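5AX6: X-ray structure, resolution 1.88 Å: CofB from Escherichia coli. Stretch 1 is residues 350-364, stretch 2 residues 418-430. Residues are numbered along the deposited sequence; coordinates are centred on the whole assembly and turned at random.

Stretch 1, residues 350-364: IYAAFSNSNASDLVI
Stretch 2 (418-430) KYQADFSSLAGNR

Two tyrosines, one from each stretch, organise this contact, which buries 440 Å² counting both sides. Stretch 1 enters as an extended strand through Ala353, passes through a loop from Phe354 to Asn358, and turns into a short helix from Ala359 to Leu362. Stretch 2 is irregular and runs the opposite way alongside it: the CA atoms of Tyr351 and Leu426 lie 7.6 Å apart, those of Ala353 and Ser424 4.9 Å, and those of Ser357 and Tyr419 6.7 Å.

Tyr351 (phi/psi -93/131) has its CA-to-CB bond toward stretch 2 and chi1 at 176° (t), with chi2 at 92°. A tyrosine suits this place because it joins a broad apolar ring to a polar tip. Its OH donates a hydrogen bond of 2.6 Å to the backbone O of Phe423, which lies near the ring plane. One ring face is covered by Leu426, whose CB sits 3.9 Å from the centroid of the Tyr351 ring and only 9° off its normal, a CH-pi contact; Leu426 CD1 also lies 3.8 Å from Tyr351 CE1. Leu426 adopts chi1 177° (t) and chi2 58° (p).

Two residues along the strand, the CA-to-CB bond of Ala353 (-102/154) is again toward stretch 2, as strand alternation predicts, while that of Ala352 between them is away. The small methyl permits a close backbone approach: Ala353 CB is 3.5 Å from Phe423 O and 3.7 Å from Ser424 CA. A water completes the junction, accepting from Ala353 N at 3.0 Å and donating to Ser424 O at 3.1 Å. The backbone at Ser424 (-65/-25) is braced by Asp422 OD1, which accepts from Ser424 N at 2.9 Å and from Ser424 OG at 3.0 Å.

At the other end, Tyr419 (-105/117; chi1 -63°, m; chi2 -92°) has its CA-to-CB bond toward stretch 1. Its flat ring suits the place by offering a face to Leu362 and an edge to Ala359. Leu362 (chi1 -87°, m; chi2 173°, t) places CD1 3.7 Å from the Tyr419 centroid, 25° off the normal, and 3.4 Å from Tyr419 CD2. Ala359 CA is 3.8 Å from Tyr419 CE2; just beyond the helix, Val363 CG2 approaches Tyr419 OH at 3.7 Å. A second water accepts from Tyr419 N at 2.9 Å and donates to Ser357 O at 2.5 Å.

The helix carrying Ala359 and Leu362 begins after Asn358 (chi1 50°, p), whose OD1 caps it by accepting a weak bond from Asp361 N at 3.3 Å.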

# COMPACT_ATOMS: atom_id res chain seq x y z
N ILE A 350 -15.07 -30.53 13.12
CA ILE A 350 -15.76 -30.71 14.39
C ILE A 350 -15.82 -32.20 14.71
O ILE A 350 -16.17 -33.00 13.86
CB ILE A 350 -17.20 -30.15 14.31
CG1 ILE A 350 -17.18 -28.64 14.07
CG2 ILE A 350 -17.98 -30.49 15.57
CD1 ILE A 350 -18.52 -28.08 13.51
N TYR A 351 -15.44 -32.57 15.94
CA TYR A 351 -15.61 -33.96 16.38
C TYR A 351 -16.95 -34.10 17.09
O TYR A 351 -17.28 -33.31 17.98
CB TYR A 351 -14.46 -34.39 17.31
CG TYR A 351 -14.66 -35.80 17.87
CD1 TYR A 351 -14.14 -36.91 17.23
CD2 TYR A 351 -15.39 -36.00 19.04
CE1 TYR A 351 -14.33 -38.19 17.72
CE2 TYR A 351 -15.59 -37.28 19.54
CZ TYR A 351 -15.06 -38.36 18.88
OH TYR A 351 -15.24 -39.63 19.37
N ALA A 352 -17.73 -35.11 16.73
CA ALA A 352 -19.01 -35.33 17.42
C ALA A 352 -19.43 -36.77 17.34
O ALA A 352 -19.19 -37.44 16.33
CB ALA A 352 -20.09 -34.42 16.84
N ALA A 353 -20.04 -37.25 18.41
CA ALA A 353 -20.69 -38.55 18.40
C ALA A 353 -22.20 -38.32 18.28
O ALA A 353 -22.71 -37.26 18.63
CB ALA A 353 -20.35 -39.33 19.64
N PHE A 354 -22.90 -39.31 17.73
CA PHE A 354 -24.35 -39.31 17.82
C PHE A 354 -24.71 -39.57 19.29
O PHE A 354 -23.83 -39.93 20.09
CB PHE A 354 -24.95 -40.34 16.86
CG PHE A 354 -24.59 -40.09 15.42
CD1 PHE A 354 -25.33 -39.20 14.65
CD2 PHE A 354 -23.50 -40.71 14.84
CE1 PHE A 354 -25.00 -38.96 13.32
CE2 PHE A 354 -23.16 -40.47 13.52
CZ PHE A 354 -23.91 -39.59 12.76
N SER A 355 -25.97 -39.36 19.68
CA SER A 355 -26.23 -39.28 21.11
C SER A 355 -27.32 -40.20 21.66
O SER A 355 -27.76 -40.00 22.78
CB SER A 355 -26.54 -37.83 21.50
OG SER A 355 -27.66 -37.31 20.80
N ASN A 356 -27.75 -41.21 20.90
CA ASN A 356 -28.67 -42.21 21.47
C ASN A 356 -27.91 -43.18 22.37
O ASN A 356 -26.87 -43.72 21.98
CB ASN A 356 -29.42 -42.98 20.38
CG ASN A 356 -30.55 -42.17 19.78
OD1 ASN A 356 -31.04 -41.23 20.41
ND2 ASN A 356 -30.96 -42.52 18.57
N SER A 357 -28.44 -43.39 23.58
CA SER A 357 -27.73 -44.13 24.62
C SER A 357 -28.45 -45.38 25.14
O SER A 357 -27.83 -46.40 25.43
CB SER A 357 -27.45 -43.18 25.79
OG SER A 357 -26.65 -43.82 26.77
N ASN A 358 -29.77 -45.29 25.29
CA ASN A 358 -30.51 -46.43 25.81
C ASN A 358 -31.23 -47.18 24.70
O ASN A 358 -31.48 -46.62 23.62
CB ASN A 358 -31.51 -45.98 26.88
CG ASN A 358 -32.36 -44.81 26.44
OD1 ASN A 358 -33.08 -44.89 25.44
ND2 ASN A 358 -32.29 -43.71 27.18
N ALA A 359 -31.56 -48.44 24.98
CA ALA A 359 -32.12 -49.35 23.99
C ALA A 359 -33.35 -48.81 23.26
O ALA A 359 -33.50 -49.02 22.06
CB ALA A 359 -32.46 -50.68 24.65
N SER A 360 -34.23 -48.12 23.98
CA SER A 360 -35.48 -47.67 23.38
C SER A 360 -35.23 -46.65 22.28
O SER A 360 -35.92 -46.65 21.26
CB SER A 360 -36.43 -47.09 24.44
OG SER A 360 -35.90 -45.90 25.00
N ASP A 361 -34.23 -45.79 22.48
CA ASP A 361 -33.87 -44.81 21.47
C ASP A 361 -33.03 -45.43 20.37
O ASP A 361 -33.22 -45.14 19.19
CB ASP A 361 -33.12 -43.64 22.11
CG ASP A 361 -34.01 -42.79 23.00
OD1 ASP A 361 -35.21 -42.64 22.69
OD2 ASP A 361 -33.50 -42.27 24.02
N LEU A 362 -32.10 -46.30 20.77
CA LEU A 362 -31.10 -46.88 19.87
C LEU A 362 -31.66 -47.89 18.87
O LEU A 362 -31.29 -47.87 17.70
CB LEU A 362 -30.00 -47.58 20.69
CG LEU A 362 -28.79 -46.80 21.19
CD1 LEU A 362 -27.96 -47.67 22.12
CD2 LEU A 362 -27.94 -46.31 20.02
N VAL A 363 -32.52 -48.79 19.34
CA VAL A 363 -32.90 -49.91 18.49
C VAL A 363 -34.07 -49.56 17.60
O VAL A 363 -35.12 -49.12 18.07
CB VAL A 363 -33.25 -51.17 19.31
CG1 VAL A 363 -33.75 -52.27 18.38
CG2 VAL A 363 -32.04 -51.64 20.10
N ILE A 364 -33.88 -49.72 16.29
CA ILE A 364 -34.97 -49.60 15.34
C ILE A 364 -35.67 -50.95 15.26
O ILE A 364 -35.15 -51.88 14.65
CB ILE A 364 -34.47 -49.18 13.95
CG1 ILE A 364 -33.77 -47.82 14.04
CG2 ILE A 364 -35.62 -49.11 12.96
CD1 ILE A 364 -33.12 -47.42 12.73
N LYS A 418 -27.74 -52.48 29.14
CA LYS A 418 -27.23 -51.15 28.82
C LYS A 418 -26.13 -51.20 27.77
O LYS A 418 -25.47 -52.22 27.60
CB LYS A 418 -26.71 -50.48 30.09
CG LYS A 418 -27.78 -50.26 31.15
CD LYS A 418 -27.20 -49.58 32.38
CE LYS A 418 -28.29 -49.06 33.30
NZ LYS A 418 -27.72 -48.31 34.46
N TYR A 419 -25.93 -50.09 27.07
CA TYR A 419 -24.84 -49.98 26.10
C TYR A 419 -23.73 -49.12 26.71
O TYR A 419 -23.95 -47.95 27.02
CB TYR A 419 -25.35 -49.39 24.78
CG TYR A 419 -26.38 -50.26 24.09
CD1 TYR A 419 -26.01 -51.21 23.14
CD2 TYR A 419 -27.73 -50.15 24.40
CE1 TYR A 419 -26.95 -52.01 22.52
CE2 TYR A 419 -28.68 -50.95 23.79
CZ TYR A 419 -28.28 -51.87 22.85
OH TYR A 419 -29.22 -52.67 22.24
N GLN A 420 -22.56 -49.72 26.90
CA GLN A 420 -21.49 -49.05 27.63
C GLN A 420 -20.54 -48.25 26.73
O GLN A 420 -19.96 -47.26 27.17
CB GLN A 420 -20.68 -50.07 28.44
CG GLN A 420 -21.47 -50.76 29.56
CD GLN A 420 -22.19 -49.78 30.48
OE1 GLN A 420 -21.72 -48.66 30.70
NE2 GLN A 420 -23.33 -50.20 31.01
N ALA A 421 -20.40 -48.65 25.47
CA ALA A 421 -19.51 -47.93 24.55
C ALA A 421 -20.01 -46.50 24.33
O ALA A 421 -21.21 -46.27 24.15
CB ALA A 421 -19.38 -48.68 23.24
N ASP A 422 -19.10 -45.54 24.35
CA ASP A 422 -19.47 -44.13 24.30
C ASP A 422 -18.32 -43.32 23.71
O ASP A 422 -17.23 -43.26 24.29
CB ASP A 422 -19.84 -43.63 25.71
CG ASP A 422 -20.44 -42.24 25.72
OD1 ASP A 422 -20.18 -41.45 24.79
OD2 ASP A 422 -21.19 -41.93 26.68
N PHE A 423 -18.54 -42.70 22.56
CA PHE A 423 -17.46 -41.96 21.90
C PHE A 423 -17.71 -40.46 21.94
O PHE A 423 -17.16 -39.70 21.13
CB PHE A 423 -17.29 -42.46 20.46
CG PHE A 423 -16.89 -43.91 20.35
CD1 PHE A 423 -16.07 -44.49 21.32
CD2 PHE A 423 -17.31 -44.69 19.29
CE1 PHE A 423 -15.70 -45.82 21.23
CE2 PHE A 423 -16.94 -46.04 19.18
CZ PHE A 423 -16.14 -46.61 20.16
N SER A 424 -18.49 -40.00 22.91
CA SER A 424 -18.85 -38.59 22.96
C SER A 424 -17.63 -37.70 23.23
O SER A 424 -17.63 -36.52 22.86
CB SER A 424 -19.94 -38.35 24.02
OG SER A 424 -19.46 -38.63 25.32
N SER A 425 -16.60 -38.25 23.87
CA SER A 425 -15.37 -37.50 24.14
C SER A 425 -14.15 -38.20 23.57
O SER A 425 -13.79 -39.29 24.02
CB SER A 425 -15.18 -37.28 25.64
OG SER A 425 -16.29 -36.59 26.18
N LEU A 426 -13.53 -37.57 22.59
CA LEU A 426 -12.41 -38.18 21.87
C LEU A 426 -11.27 -38.62 22.80
O LEU A 426 -10.60 -39.62 22.54
CB LEU A 426 -11.89 -37.18 20.83
CG LEU A 426 -10.66 -37.57 20.01
CD1 LEU A 426 -10.90 -38.87 19.23
CD2 LEU A 426 -10.27 -36.40 19.09
N ALA A 427 -11.05 -37.89 23.89
CA ALA A 427 -9.95 -38.21 24.80
C ALA A 427 -10.24 -39.44 25.66
O ALA A 427 -9.34 -40.00 26.29
CB ALA A 427 -9.62 -37.01 25.69
N GLY A 428 -11.50 -39.88 25.67
CA GLY A 428 -11.85 -41.05 26.47
C GLY A 428 -12.54 -42.19 25.72
O GLY A 428 -13.25 -42.99 26.34
N ASN A 429 -12.30 -42.29 24.41
CA ASN A 429 -13.00 -43.29 23.60
C ASN A 429 -12.72 -44.75 24.00
O ASN A 429 -13.56 -45.62 23.83
CB ASN A 429 -12.67 -43.11 22.11
CG ASN A 429 -13.48 -41.97 21.46
OD1 ASN A 429 -14.41 -41.44 22.06
ND2 ASN A 429 -13.12 -41.62 20.22
N ARG A 430 -11.53 -45.02 24.53
CA ARG A 430 -11.18 -46.40 24.89
C ARG A 430 -11.63 -46.76 26.31
O ARG A 430 -11.43 -47.89 26.75
CB ARG A 430 -9.68 -46.62 24.78
CG ARG A 430 -9.12 -46.65 23.38
CD ARG A 430 -7.61 -46.54 23.43
NE ARG A 430 -7.03 -47.65 24.18
CZ ARG A 430 -5.73 -47.79 24.40
NH1 ARG A 430 -4.88 -46.89 23.93
NH2 ARG A 430 -5.29 -48.84 25.09
O HOH W 1 -19.89 -35.60 20.87
O HOH W 2 -27.71 -47.88 27.39